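Local coordinates for protein lectin (Trichosanthes anguina, PDB 4HR6) that forms part of a three-chain, nontoxic, carbohydrate-binding seed lectin homologous to type II ribosome-inactivating proteins, at residues N1-L6 against F49-T54; F41-Q46 against N62-F67; I81-D86 against F137-A142; G168-L173 against L180-S185. All blocks are in the same frame, centred on the assembly; numbering follows the deposited sequence.

Interaction 1. Residues N1-L6 against F49-T54; sequences NRFYLL and FHTLFT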
loop_
_atom_site.group_PDB
_atom_site.type_symbol
_atom_site.label_atom_id
_atom_site.label_comp_id
_atom_site.label_asym_id
_atom_site.label_seq_id
_atom_site.Cartn_x
_atom_site.Cartn_y
_atom_site.Cartn_z
ATOM N N ASN B 1 -13.954 13.021 22.324
ATOM C CA ASN B 1 -14.325 11.717 22.945
ATOM C C ASN B 1 -13.976 10.533 22.026
ATOM O O ASN B 1 -13.286 10.686 21.009
ATOM C CB ASN B 1 -15.815 11.693 23.296
ATOM C CG ASN B 1 -16.690 11.515 22.070
ATOM O OD1 ASN B 1 -16.537 12.243 21.085
ATOM N ND2 ASN B 1 -17.599 10.530 22.111
ATOM N N ARG B 2 -14.470 9.348 22.371
ATOM C CA ARG B 2 -13.923 8.142 21.804
ATOM C C ARG B 2 -14.736 7.516 20.663
ATOM O O ARG B 2 -14.235 6.648 19.952
ATOM C CB ARG B 2 -13.738 7.151 22.921
ATOM C CG ARG B 2 -13.069 5.883 22.475
ATOM C CD ARG B 2 -12.572 5.139 23.667
ATOM N NE ARG B 2 -12.494 3.734 23.384
ATOM C CZ ARG B 2 -12.171 2.830 24.298
ATOM N NH1 ARG B 2 -11.867 3.208 25.539
ATOM N NH2 ARG B 2 -12.130 1.543 23.962
ATOM N N PHE B 3 -15.969 7.966 20.474
ATOM C CA PHE B 3 -16.864 7.335 19.527
ATOM C C PHE B 3 -17.197 8.262 18.360
ATOM O O PHE B 3 -17.465 9.451 18.539
ATOM C CB PHE B 3 -18.113 6.825 20.264
ATOM C CG PHE B 3 -17.780 5.829 21.338
ATOM C CD1 PHE B 3 -17.770 6.195 22.667
ATOM C CD2 PHE B 3 -17.376 4.558 21.008
ATOM C CE1 PHE B 3 -17.414 5.295 23.642
ATOM C CE2 PHE B 3 -17.008 3.655 21.976
ATOM C CZ PHE B 3 -17.027 4.022 23.301
ATOM N N TYR B 4 -17.154 7.700 17.160
ATOM C CA TYR B 4 -17.461 8.423 15.936
ATOM C C TYR B 4 -18.793 7.901 15.391
ATOM O O TYR B 4 -19.013 6.685 15.341
ATOM C CB TYR B 4 -16.337 8.177 14.950
ATOM C CG TYR B 4 -16.446 8.871 13.625
ATOM C CD1 TYR B 4 -16.436 10.258 13.527
ATOM C CD2 TYR B 4 -16.503 8.131 12.449
ATOM C CE1 TYR B 4 -16.499 10.884 12.282
ATOM C CE2 TYR B 4 -16.564 8.744 11.218
ATOM C CZ TYR B 4 -16.560 10.112 11.133
ATOM O OH TYR B 4 -16.624 10.678 9.875
ATOM N N LEU B 5 -19.666 8.823 15.005
ATOM C CA LEU B 5 -20.999 8.485 14.524
ATOM C C LEU B 5 -21.093 8.703 13.050
ATOM O O LEU B 5 -20.559 9.646 12.491
ATOM C CB LEU B 5 -22.083 9.339 15.176
ATOM C CG LEU B 5 -22.244 9.235 16.689
ATOM C CD1 LEU B 5 -23.374 10.151 17.137
ATOM C CD2 LEU B 5 -22.517 7.806 17.119
ATOM N N LEU B 6 -21.888 7.854 12.440
ATOM C CA LEU B 6 -21.866 7.695 11.035
ATOM C C LEU B 6 -23.259 7.273 10.617
ATOM O O LEU B 6 -23.788 6.294 11.135
ATOM C CB LEU B 6 -20.851 6.609 10.796
ATOM C CG LEU B 6 -20.301 6.458 9.430
ATOM C CD1 LEU B 6 -18.845 6.037 9.591
ATOM C CD2 LEU B 6 -21.156 5.443 8.710
ATOM N N PHE B 49 -21.643 1.987 26.790
ATOM C CA PHE B 49 -22.980 1.936 27.396
ATOM C C PHE B 49 -23.311 3.183 28.202
ATOM O O PHE B 49 -24.486 3.506 28.375
ATOM C CB PHE B 49 -23.132 0.729 28.305
ATOM C CG PHE B 49 -23.083 -0.561 27.583
ATOM C CD1 PHE B 49 -21.895 -1.241 27.442
ATOM C CD2 PHE B 49 -24.230 -1.095 27.020
ATOM C CE1 PHE B 49 -21.848 -2.442 26.765
ATOM C CE2 PHE B 49 -24.193 -2.298 26.354
ATOM C CZ PHE B 49 -22.999 -2.967 26.218
ATOM N N HIS B 50 -22.277 3.852 28.710
ATOM C CA HIS B 50 -22.453 4.970 29.615
ATOM C C HIS B 50 -22.548 6.259 28.864
ATOM O O HIS B 50 -23.078 7.211 29.389
ATOM C CB HIS B 50 -21.329 5.028 30.659
ATOM C CG HIS B 50 -21.471 3.990 31.727
ATOM N ND1 HIS B 50 -20.866 2.755 31.649
ATOM C CD2 HIS B 50 -22.192 3.984 32.873
ATOM C CE1 HIS B 50 -21.193 2.036 32.708
ATOM N NE2 HIS B 50 -21.994 2.761 33.470
ATOM N N THR B 51 -22.067 6.285 27.628
ATOM C CA THR B 51 -22.019 7.517 26.873
ATOM C C THR B 51 -22.838 7.511 25.592
ATOM O O THR B 51 -23.111 8.578 25.076
ATOM C CB THR B 51 -20.560 7.904 26.515
ATOM O OG1 THR B 51 -19.925 6.812 25.868
ATOM C CG2 THR B 51 -19.754 8.243 27.763
ATOM N N LEU B 52 -23.222 6.348 25.054
ATOM C CA LEU B 52 -23.951 6.336 23.778
ATOM C C LEU B 52 -25.393 5.919 23.939
ATOM O O LEU B 52 -25.690 4.948 24.612
ATOM C CB LEU B 52 -23.314 5.369 22.782
ATOM C CG LEU B 52 -21.894 5.641 22.314
ATOM C CD1 LEU B 52 -21.355 4.412 21.594
ATOM C CD2 LEU B 52 -21.869 6.868 21.419
ATOM N N PHE B 53 -26.271 6.629 23.253
ATOM C CA PHE B 53 -27.680 6.269 23.150
ATOM C C PHE B 53 -28.290 6.051 24.528
ATOM O O PHE B 53 -29.037 5.106 24.753
ATOM C CB PHE B 53 -27.865 5.042 22.241
ATOM C CG PHE B 53 -27.165 5.157 20.908
ATOM C CD1 PHE B 53 -27.307 6.289 20.115
ATOM C CD2 PHE B 53 -26.340 4.136 20.447
ATOM C CE1 PHE B 53 -26.647 6.397 18.901
ATOM C CE2 PHE B 53 -25.684 4.246 19.235
ATOM C CZ PHE B 53 -25.837 5.371 18.464
ATOM N N THR B 54 -27.965 6.946 25.450
ATOM C CA THR B 54 -28.336 6.760 26.860
ATOM C C THR B 54 -29.813 7.039 27.129
ATOM O O THR B 54 -30.341 6.611 28.134
ATOM C CB THR B 54 -27.461 7.632 27.777
ATOM O OG1 THR B 54 -27.440 8.979 27.280
ATOM C CG2 THR B 54 -26.048 7.090 27.783
#
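L52 reaches F3 with one methyl over the ring: CD1 stands 4.1 Å from the centroid of the F3 ring, 18° off the ring normal, which makes this a CH-pi contact on the face. The methyl is displaced toward the rim, being nearest F3 CG at 3.9 Å, and the second branch, L52 CD2, lies 3.9 Å from F3 CB. The leucine thus sets one methyl on the ring face near CG and the other beside CB. On the ring rim, F3 CE1 comes within 3.7 Å of T51 OG1, an oblique approach without a hydrogen bond; that hydroxyl is bonded to the backbone O of L47. Further along the strand, L5 CD2 makes looser contacts, 4.3 Å to F53 CZ and 4.4 Å to L52 CD2.

What positions the groups lies in both backbones. F3 and L5 point to the same side of strand 3-9, toward residues 49-54. L52 is the first residue beyond helix 46-51 to leave helical backbone angles; chi1 -63° sets its CG anti to the carbonyl carbon, and its two methyls reach F3 from there. On the opposite face of the F3 ring sits R2 CB, 4.1 Å above the plane. Beyond this shell, V28 of strand 26-32 touches both F3 and L52, while A19 of strand 15-21 touches L5 and L52.

The exit of helix 46-51 is therefore packed over an outer part of the N-terminal sheet. No hydrogen bond crosses between the segments; F3 and L52 are buried, L5 is exposed, and attraction rests on dispersion and on shielding of hydrocarbon from water.

Interaction 2. Residues F41-Q46 against N62-F67; sequences FLNAPQ and NFDNTF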
loop_
_atom_site.group_PDB
_atom_site.type_symbol
_atom_site.label_atom_id
_atom_site.label_comp_id
_atom_site.label_asym_id
_atom_site.label_seq_id
_atom_site.Cartn_x
_atom_site.Cartn_y
_atom_site.Cartn_z
ATOM N N PHE B 41 -23.028 -4.433 20.564
ATOM C CA PHE B 41 -22.328 -5.709 20.503
ATOM C C PHE B 41 -21.996 -6.166 21.909
ATOM O O PHE B 41 -21.773 -5.358 22.800
ATOM C CB PHE B 41 -21.048 -5.603 19.663
ATOM C CG PHE B 41 -21.305 -5.564 18.179
ATOM C CD1 PHE B 41 -21.422 -4.360 17.515
ATOM C CD2 PHE B 41 -21.473 -6.734 17.463
ATOM C CE1 PHE B 41 -21.681 -4.311 16.158
ATOM C CE2 PHE B 41 -21.733 -6.696 16.098
ATOM C CZ PHE B 41 -21.836 -5.481 15.444
ATOM N N LEU B 42 -21.939 -7.479 22.066
ATOM C CA LEU B 42 -21.671 -8.135 23.317
ATOM C C LEU B 42 -20.319 -7.683 23.912
ATOM O O LEU B 42 -20.171 -7.594 25.118
ATOM C CB LEU B 42 -21.708 -9.639 23.080
ATOM C CG LEU B 42 -21.625 -10.616 24.250
ATOM C CD1 LEU B 42 -22.656 -10.290 25.330
ATOM C CD2 LEU B 42 -21.827 -12.018 23.700
ATOM N N ASN B 43 -19.351 -7.369 23.063
ATOM C CA ASN B 43 -18.056 -6.946 23.534
ATOM C C ASN B 43 -17.843 -5.463 23.374
ATOM O O ASN B 43 -16.716 -4.999 23.403
ATOM C CB ASN B 43 -16.961 -7.733 22.824
ATOM C CG ASN B 43 -16.875 -7.405 21.351
ATOM O OD1 ASN B 43 -17.875 -7.090 20.728
ATOM N ND2 ASN B 43 -15.689 -7.484 20.793
ATOM N N ALA B 44 -18.908 -4.688 23.218
ATOM C CA ALA B 44 -18.732 -3.235 23.227
ATOM C C ALA B 44 -18.058 -2.835 24.532
ATOM O O ALA B 44 -18.373 -3.405 25.590
ATOM C CB ALA B 44 -20.055 -2.512 23.115
ATOM N N PRO B 45 -17.155 -1.844 24.472
ATOM C CA PRO B 45 -16.512 -1.379 25.700
ATOM C C PRO B 45 -17.517 -0.763 26.684
ATOM O O PRO B 45 -18.555 -0.206 26.280
ATOM C CB PRO B 45 -15.497 -0.342 25.216
ATOM C CG PRO B 45 -15.908 0.030 23.836
ATOM C CD PRO B 45 -16.823 -1.020 23.295
ATOM N N GLN B 46 -17.201 -0.871 27.971
ATOM C CA GLN B 46 -18.098 -0.426 29.044
ATOM C C GLN B 46 -18.515 1.036 28.899
ATOM O O GLN B 46 -19.669 1.405 29.115
ATOM C CB GLN B 46 -17.402 -0.580 30.393
ATOM C CG GLN B 46 -17.298 -1.993 30.888
ATOM C CD GLN B 46 -16.980 -2.054 32.375
ATOM O OE1 GLN B 46 -15.815 -2.045 32.782
ATOM N NE2 GLN B 46 -18.014 -2.131 33.184
ATOM N N ASN B 62 -26.322 -10.927 20.885
ATOM C CA ASN B 62 -25.737 -12.178 21.337
ATOM C C ASN B 62 -24.592 -12.639 20.437
ATOM O O ASN B 62 -24.377 -13.824 20.261
ATOM C CB ASN B 62 -26.809 -13.267 21.476
ATOM C CG ASN B 62 -27.525 -13.562 20.171
ATOM O OD1 ASN B 62 -27.687 -12.685 19.308
ATOM N ND2 ASN B 62 -27.984 -14.802 20.025
ATOM N N PHE B 63 -23.854 -11.678 19.887
ATOM C CA PHE B 63 -22.595 -11.943 19.195
ATOM C C PHE B 63 -21.741 -10.688 19.304
ATOM O O PHE B 63 -22.244 -9.610 19.663
ATOM C CB PHE B 63 -22.813 -12.296 17.712
ATOM C CG PHE B 63 -23.781 -11.401 17.008
ATOM C CD1 PHE B 63 -23.372 -10.232 16.437
ATOM C CD2 PHE B 63 -25.121 -11.736 16.946
ATOM C CE1 PHE B 63 -24.275 -9.407 15.792
ATOM C CE2 PHE B 63 -26.032 -10.922 16.320
ATOM C CZ PHE B 63 -25.614 -9.753 15.739
ATOM N N ASP B 64 -20.454 -10.832 19.011
ATOM C CA ASP B 64 -19.535 -9.721 19.143
ATOM C C ASP B 64 -19.078 -9.226 17.767
ATOM O O ASP B 64 -19.529 -9.729 16.725
ATOM C CB ASP B 64 -18.404 -10.031 20.140
ATOM C CG ASP B 64 -17.444 -11.069 19.673
ATOM O OD1 ASP B 64 -17.062 -11.069 18.486
ATOM O OD2 ASP B 64 -17.010 -11.865 20.524
ATOM N N ASN B 65 -18.264 -8.185 17.766
ATOM C CA ASN B 65 -17.923 -7.512 16.536
ATOM C C ASN B 65 -16.714 -8.103 15.827
ATOM O O ASN B 65 -16.195 -7.501 14.918
ATOM C CB ASN B 65 -17.752 -6.007 16.772
ATOM C CG ASN B 65 -16.721 -5.683 17.817
ATOM O OD1 ASN B 65 -15.820 -6.451 18.067
ATOM N ND2 ASN B 65 -16.836 -4.509 18.408
ATOM N N THR B 66 -16.228 -9.253 16.259
ATOM C CA THR B 66 -15.138 -9.897 15.530
ATOM C C THR B 66 -15.755 -10.568 14.300
ATOM O O THR B 66 -16.929 -10.986 14.317
ATOM C CB THR B 66 -14.441 -10.982 16.343
ATOM O OG1 THR B 66 -15.387 -12.012 16.657
ATOM C CG2 THR B 66 -13.831 -10.413 17.632
ATOM N N PHE B 67 -14.967 -10.691 13.243
ATOM C CA PHE B 67 -15.450 -11.369 12.034
ATOM C C PHE B 67 -15.845 -12.816 12.296
ATOM O O PHE B 67 -16.853 -13.290 11.770
ATOM C CB PHE B 67 -14.417 -11.316 10.929
ATOM C CG PHE B 67 -14.228 -9.957 10.347
ATOM C CD1 PHE B 67 -12.989 -9.345 10.384
ATOM C CD2 PHE B 67 -15.289 -9.290 9.747
ATOM C CE1 PHE B 67 -12.815 -8.076 9.851
ATOM C CE2 PHE B 67 -15.117 -8.028 9.203
ATOM C CZ PHE B 67 -13.882 -7.422 9.268
HETATM O O HOH W 1 -15.480 -3.628 20.954
#
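F41 presents one ring face to N65, whose CB stands over the centre, 3.9 Å from the F41 ring centroid and 12° off the normal, a CH-pi contact. At the edge of the same ring, near its plane, lies F63 O. F41 CE2 in turn meets the edge of the F63 ring, 3.7 Å from F63 CE1; the planes are inclined at 71° and the pair is oblique. The amides of N43 and N65 are steeply inclined to each other, yet the two residues are joined twice: N43 ND2 donates to N65 OD1 (2.9 Å), with the acceptor near the N43 amide plane, and N43 OD1 accepts from N65 N at 3.2 Å. Chi1 of 67° sets N43 CG between its own backbone N and carbonyl carbon, beside D64 CB; N43 OD1 also lies near that CB.

A backbone bond from L42 N to F63 O, 3.2 Å long, ties the start of the type I turn F41-A44 to the other loop. D64 OD1 closes an Asx turn by accepting from T66 N, and also from the T66 hydroxyl on its syn side, just before helix 67-74. A water spans N43 O and N65 ND2; the latter also donates to A27 O of strand 26-32.

Both asparagine amides are thus engaged through oxygen and nitrogen, which fixes their flips. The polar bonding joins the loops after strands 37-40 and 57-60, with the buried F41 and F63 rings packed beside it.

Interaction 3. Residues I81-D86 against F137-A142; sequences IVLGVD and FIPDLA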
loop_
_atom_site.group_PDB
_atom_site.type_symbol
_atom_site.label_atom_id
_atom_site.label_comp_id
_atom_site.label_asym_id
_atom_site.label_seq_id
_atom_site.Cartn_x
_atom_site.Cartn_y
_atom_site.Cartn_z
ATOM N N ILE B 81 -20.407 -14.085 0.872
ATOM C CA ILE B 81 -21.403 -13.048 1.005
ATOM C C ILE B 81 -21.143 -11.943 0.013
ATOM O O ILE B 81 -20.063 -11.363 -0.003
ATOM C CB ILE B 81 -21.391 -12.470 2.429
ATOM C CG1 ILE B 81 -21.815 -13.556 3.424
ATOM C CG2 ILE B 81 -22.313 -11.274 2.529
ATOM C CD1 ILE B 81 -21.363 -13.287 4.836
ATOM N N VAL B 82 -22.156 -11.634 -0.787
ATOM C CA VAL B 82 -22.022 -10.650 -1.837
ATOM C C VAL B 82 -22.011 -9.248 -1.256
ATOM O O VAL B 82 -22.757 -8.958 -0.320
ATOM C CB VAL B 82 -23.142 -10.767 -2.923
ATOM C CG1 VAL B 82 -22.959 -12.029 -3.734
ATOM C CG2 VAL B 82 -24.537 -10.777 -2.311
ATOM N N LEU B 83 -21.153 -8.401 -1.824
ATOM C CA LEU B 83 -21.060 -6.984 -1.515
ATOM C C LEU B 83 -21.457 -6.187 -2.746
ATOM O O LEU B 83 -21.303 -6.657 -3.877
ATOM C CB LEU B 83 -19.629 -6.613 -1.142
ATOM C CG LEU B 83 -19.034 -7.451 -0.013
ATOM C CD1 LEU B 83 -17.643 -6.941 0.307
ATOM C CD2 LEU B 83 -19.954 -7.403 1.204
ATOM N N GLY B 84 -21.936 -4.968 -2.520
ATOM C CA GLY B 84 -22.368 -4.096 -3.604
ATOM C C GLY B 84 -23.466 -3.166 -3.153
ATOM O O GLY B 84 -23.863 -3.160 -1.980
ATOM N N VAL B 85 -23.979 -2.399 -4.099
ATOM C CA VAL B 85 -24.954 -1.366 -3.820
ATOM C C VAL B 85 -26.232 -1.949 -3.219
ATOM O O VAL B 85 -26.729 -1.450 -2.210
ATOM C CB VAL B 85 -25.297 -0.591 -5.096
ATOM C CG1 VAL B 85 -26.365 0.457 -4.810
ATOM C CG2 VAL B 85 -24.035 0.054 -5.663
ATOM N N ASP B 86 -26.757 -3.003 -3.831
ATOM C CA ASP B 86 -28.036 -3.543 -3.399
ATOM C C ASP B 86 -27.904 -4.385 -2.141
ATOM O O ASP B 86 -28.768 -4.345 -1.295
ATOM C CB ASP B 86 -28.726 -4.333 -4.530
ATOM C CG ASP B 86 -29.100 -3.451 -5.714
ATOM O OD1 ASP B 86 -29.773 -2.420 -5.525
ATOM O OD2 ASP B 86 -28.713 -3.791 -6.850
ATOM N N PHE B 137 -20.076 -8.399 -6.176
ATOM C CA PHE B 137 -18.887 -9.270 -6.108
ATOM C C PHE B 137 -18.777 -9.961 -4.757
ATOM O O PHE B 137 -19.352 -9.502 -3.778
ATOM C CB PHE B 137 -17.602 -8.481 -6.407
ATOM C CG PHE B 137 -17.154 -7.569 -5.299
ATOM C CD1 PHE B 137 -17.717 -6.315 -5.141
ATOM C CD2 PHE B 137 -16.142 -7.954 -4.432
ATOM C CE1 PHE B 137 -17.303 -5.478 -4.125
ATOM C CE2 PHE B 137 -15.725 -7.116 -3.410
ATOM C CZ PHE B 137 -16.301 -5.880 -3.258
ATOM N N ILE B 138 -18.039 -11.062 -4.726
ATOM C CA ILE B 138 -17.733 -11.786 -3.506
ATOM C C ILE B 138 -16.236 -11.620 -3.235
ATOM O O ILE B 138 -15.422 -11.865 -4.112
ATOM C CB ILE B 138 -18.106 -13.275 -3.630
ATOM C CG1 ILE B 138 -19.620 -13.425 -3.873
ATOM C CG2 ILE B 138 -17.740 -14.039 -2.370
ATOM C CD1 ILE B 138 -20.034 -14.787 -4.391
ATOM N N PRO B 139 -15.869 -11.179 -2.021
ATOM C CA PRO B 139 -14.452 -11.017 -1.717
ATOM C C PRO B 139 -13.702 -12.325 -1.753
ATOM O O PRO B 139 -14.222 -13.354 -1.333
ATOM C CB PRO B 139 -14.438 -10.469 -0.287
ATOM C CG PRO B 139 -15.792 -10.701 0.253
ATOM C CD PRO B 139 -16.733 -10.740 -0.914
ATOM N N ASP B 140 -12.479 -12.277 -2.244
ATOM C CA ASP B 140 -11.627 -13.449 -2.278
ATOM C C ASP B 140 -10.512 -13.240 -1.242
ATOM O O ASP B 140 -10.586 -12.331 -0.429
ATOM C CB ASP B 140 -11.075 -13.619 -3.698
ATOM C CG ASP B 140 -10.842 -15.090 -4.079
ATOM O OD1 ASP B 140 -10.776 -15.376 -5.306
ATOM O OD2 ASP B 140 -10.717 -15.949 -3.165
ATOM N N LEU B 141 -9.473 -14.063 -1.299
ATOM C CA LEU B 141 -8.384 -14.012 -0.336
ATOM C C LEU B 141 -7.596 -12.710 -0.341
ATOM O O LEU B 141 -6.996 -12.335 0.670
ATOM C CB LEU B 141 -7.438 -15.192 -0.575
ATOM C CG LEU B 141 -8.044 -16.542 -0.192
ATOM C CD1 LEU B 141 -7.171 -17.692 -0.663
ATOM C CD2 LEU B 141 -8.226 -16.612 1.319
ATOM N N ALA B 142 -7.578 -12.024 -1.474
ATOM C CA ALA B 142 -6.963 -10.718 -1.542
ATOM C C ALA B 142 -7.577 -9.766 -0.510
ATOM O O ALA B 142 -6.858 -9.142 0.255
ATOM C CB ALA B 142 -7.093 -10.146 -2.948
#
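L83 and F137 form the close part of this contact, an isolated antiparallel bridge of the hydrogen-bonded kind. L83 N gives an almost straight bond to F137 O, 2.9 Å long with 178° at the hydrogen, and F137 N returns one to L83 O at 3.1 Å. Chi1 of 74° sets F137 CG between its backbone N and carbonyl carbon, and the ring lies with one face to L83 CB, which is 4.3 Å from the F137 centroid and 25° off the normal. L83 CD1 reaches both F137 CZ and, at 4.1 Å, P139 CD. The proline CD also comes to 3.5 Å from I81 O.

The other side is more open. There V82 CG1 meets I138 CG1 at 3.6 Å, a small hydrocarbon contact between a partly exposed valine and an exposed isoleucine, with no polar bond between their side chains.

Each segment leads into a helix, G84 being the N-cap residue of 85-96 and D140 that of 141-159, so the bridge pairs the approaches to two helices. Helix 121-132 lies against F137 through S126 and S130, whereas helix 103-119 packs against I81 through L105, L108 and V109 and against L83 through Q112.

Interaction 4. Residues G168-L173 against L180-S185; sequences GSVVEL and LIEVDS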
loop_
_atom_site.group_PDB
_atom_site.type_symbol
_atom_site.label_atom_id
_atom_site.label_comp_id
_atom_site.label_asym_id
_atom_site.label_seq_id
_atom_site.Cartn_x
_atom_site.Cartn_y
_atom_site.Cartn_z
ATOM N N GLY B 168 9.354 -6.795 11.604
ATOM C CA GLY B 168 9.865 -7.734 12.594
ATOM C C GLY B 168 9.368 -9.124 12.292
ATOM O O GLY B 168 9.936 -10.103 12.746
ATOM N N SER B 169 8.300 -9.203 11.510
ATOM C CA SER B 169 7.690 -10.463 11.170
ATOM C C SER B 169 7.068 -10.385 9.766
ATOM O O SER B 169 6.661 -9.317 9.314
ATOM C CB SER B 169 6.654 -10.822 12.248
ATOM O OG SER B 169 5.499 -11.420 11.690
ATOM N N VAL B 170 7.005 -11.520 9.085
ATOM C CA VAL B 170 6.408 -11.600 7.755
ATOM C C VAL B 170 4.883 -11.535 7.835
ATOM O O VAL B 170 4.288 -12.141 8.710
ATOM C CB VAL B 170 6.836 -12.903 7.050
ATOM C CG1 VAL B 170 6.060 -13.119 5.759
ATOM C CG2 VAL B 170 8.329 -12.871 6.765
ATOM N N VAL B 171 4.266 -10.766 6.939
ATOM C CA VAL B 171 2.814 -10.798 6.743
ATOM C C VAL B 171 2.494 -11.527 5.435
ATOM O O VAL B 171 3.116 -11.260 4.422
ATOM C CB VAL B 171 2.239 -9.380 6.652
ATOM C CG1 VAL B 171 0.734 -9.434 6.419
ATOM C CG2 VAL B 171 2.569 -8.583 7.911
ATOM N N GLU B 172 1.504 -12.411 5.469
ATOM C CA GLU B 172 1.101 -13.214 4.333
ATOM C C GLU B 172 -0.128 -12.622 3.669
ATOM O O GLU B 172 -1.222 -12.687 4.211
ATOM C CB GLU B 172 0.789 -14.642 4.786
ATOM C CG GLU B 172 1.860 -15.225 5.688
ATOM C CD GLU B 172 1.783 -16.731 5.806
ATOM O OE1 GLU B 172 0.720 -17.259 6.185
ATOM O OE2 GLU B 172 2.792 -17.384 5.514
ATOM N N LEU B 173 0.059 -12.027 2.497
ATOM C CA LEU B 173 -1.058 -11.492 1.725
ATOM C C LEU B 173 -1.240 -12.260 0.428
ATOM O O LEU B 173 -0.329 -12.932 -0.041
ATOM C CB LEU B 173 -0.835 -10.023 1.425
ATOM C CG LEU B 173 -0.770 -9.073 2.620
ATOM C CD1 LEU B 173 -0.592 -7.654 2.107
ATOM C CD2 LEU B 173 -2.018 -9.179 3.485
ATOM N N LEU B 180 0.286 -16.329 -3.109
ATOM C CA LEU B 180 0.808 -15.819 -1.849
ATOM C C LEU B 180 1.935 -14.819 -2.080
ATOM O O LEU B 180 2.804 -15.042 -2.908
ATOM C CB LEU B 180 1.332 -16.968 -1.008
ATOM C CG LEU B 180 2.073 -16.576 0.267
ATOM C CD1 LEU B 180 1.096 -16.133 1.341
ATOM C CD2 LEU B 180 2.899 -17.753 0.752
ATOM N N ILE B 181 1.911 -13.717 -1.338
ATOM C CA ILE B 181 2.978 -12.737 -1.360
ATOM C C ILE B 181 3.380 -12.461 0.079
ATOM O O ILE B 181 2.653 -11.795 0.810
ATOM C CB ILE B 181 2.533 -11.412 -2.014
ATOM C CG1 ILE B 181 2.005 -11.655 -3.413
ATOM C CG2 ILE B 181 3.681 -10.416 -2.064
ATOM C CD1 ILE B 181 1.692 -10.376 -4.162
ATOM N N GLU B 182 4.545 -12.965 0.476
ATOM C CA GLU B 182 5.082 -12.727 1.808
ATOM C C GLU B 182 5.798 -11.382 1.840
ATOM O O GLU B 182 6.785 -11.182 1.154
ATOM C CB GLU B 182 6.043 -13.847 2.192
ATOM C CG GLU B 182 5.401 -15.224 2.228
ATOM C CD GLU B 182 6.406 -16.360 2.391
ATOM O OE1 GLU B 182 7.607 -16.091 2.626
ATOM O OE2 GLU B 182 5.986 -17.535 2.275
ATOM N N VAL B 183 5.279 -10.461 2.635
ATOM C CA VAL B 183 5.807 -9.113 2.737
ATOM C C VAL B 183 6.573 -8.965 4.064
ATOM O O VAL B 183 6.049 -9.278 5.141
ATOM C CB VAL B 183 4.642 -8.097 2.687
ATOM C CG1 VAL B 183 5.145 -6.680 2.833
ATOM C CG2 VAL B 183 3.863 -8.270 1.403
ATOM N N ASP B 184 7.798 -8.463 3.982
ATOM C CA ASP B 184 8.662 -8.341 5.147
ATOM C C ASP B 184 9.265 -6.952 5.286
ATOM O O ASP B 184 10.212 -6.769 6.036
ATOM C CB ASP B 184 9.758 -9.409 5.084
ATOM C CG ASP B 184 10.780 -9.145 3.993
ATOM O OD1 ASP B 184 11.987 -9.354 4.260
ATOM O OD2 ASP B 184 10.383 -8.707 2.884
ATOM N N SER B 185 8.701 -5.965 4.579
ATOM C CA SER B 185 9.186 -4.589 4.653
ATOM C C SER B 185 8.126 -3.644 4.135
ATOM O O SER B 185 7.146 -4.069 3.550
ATOM C CB SER B 185 10.466 -4.413 3.817
ATOM O OG SER B 185 10.163 -4.418 2.435
#
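L180 opens the pairing by laying its CD1 methyl 3.8 Å from E172 CB. Next, I181 bonds twice with L173: I181 N to L173 O is short, 2.7 Å, while L173 N reaches I181 O at 3.1 Å from 38° above the carbonyl plane. I181 and L173 point to one face of the sheet, where S145 and L146 of helix 141-159 and I191 of helix 189-192 pack on L173.

E182 faces E172 as a non-hydrogen-bonded pair on the other face. Their carboxylates approach to 4.6 Å between E172 OE2 and E182 OE2, a like-charge proximity that may raise the proton affinity of either group. The methylene E182 CB meets V170 CG1 at 3.6 Å. This alternation of hydrogen-bonded and non-hydrogen-bonded pairs belongs to a two-stranded antiparallel beta hairpin, 166-174 with 180-185; the N-to-C directions of segments 170-173 and 180-185 are 150° apart.

V183 joins V171 in a further hydrogen-bonded pair: V183 N to V171 O and V171 N to V183 O are both 2.9 Å. The V183 side chain shares the face of I181 and touches I191 as well. At D184 only CB stays near the first strand, 4.1 Å from V170 CG2; its carboxylate turns to another chain of the lectin, forming a salt bridge through OD1 to R8 of that other chain. S185 OG also bonds across the chain boundary, to the backbone O of V131 of the other chain.

Interactions 1 and 2 adjoin and interleave along the chain: F3 CZ of one lies 4.2 Å from P45 CG of the other, and they lie at the two ends of helix 46-51 beside the N-terminal sheet. Their chemistry differs, chiefly hydrocarbon packing with no hydrogen bond across in interaction 1, and loops joined by asparagine amides in interaction 2. Interaction 3, on the opposite side of the chain's centre from interaction 1, relies on one backbone bridge between helix approaches. Interaction 4 is the most regular, with four backbone bonds, and lies farthest from the centre, yet its hydrophobic face is buried. Helix 141-159 links these last two, starting at interaction 3 and packing on the hairpin of interaction 4. All four contacts mix buried and exposed residues.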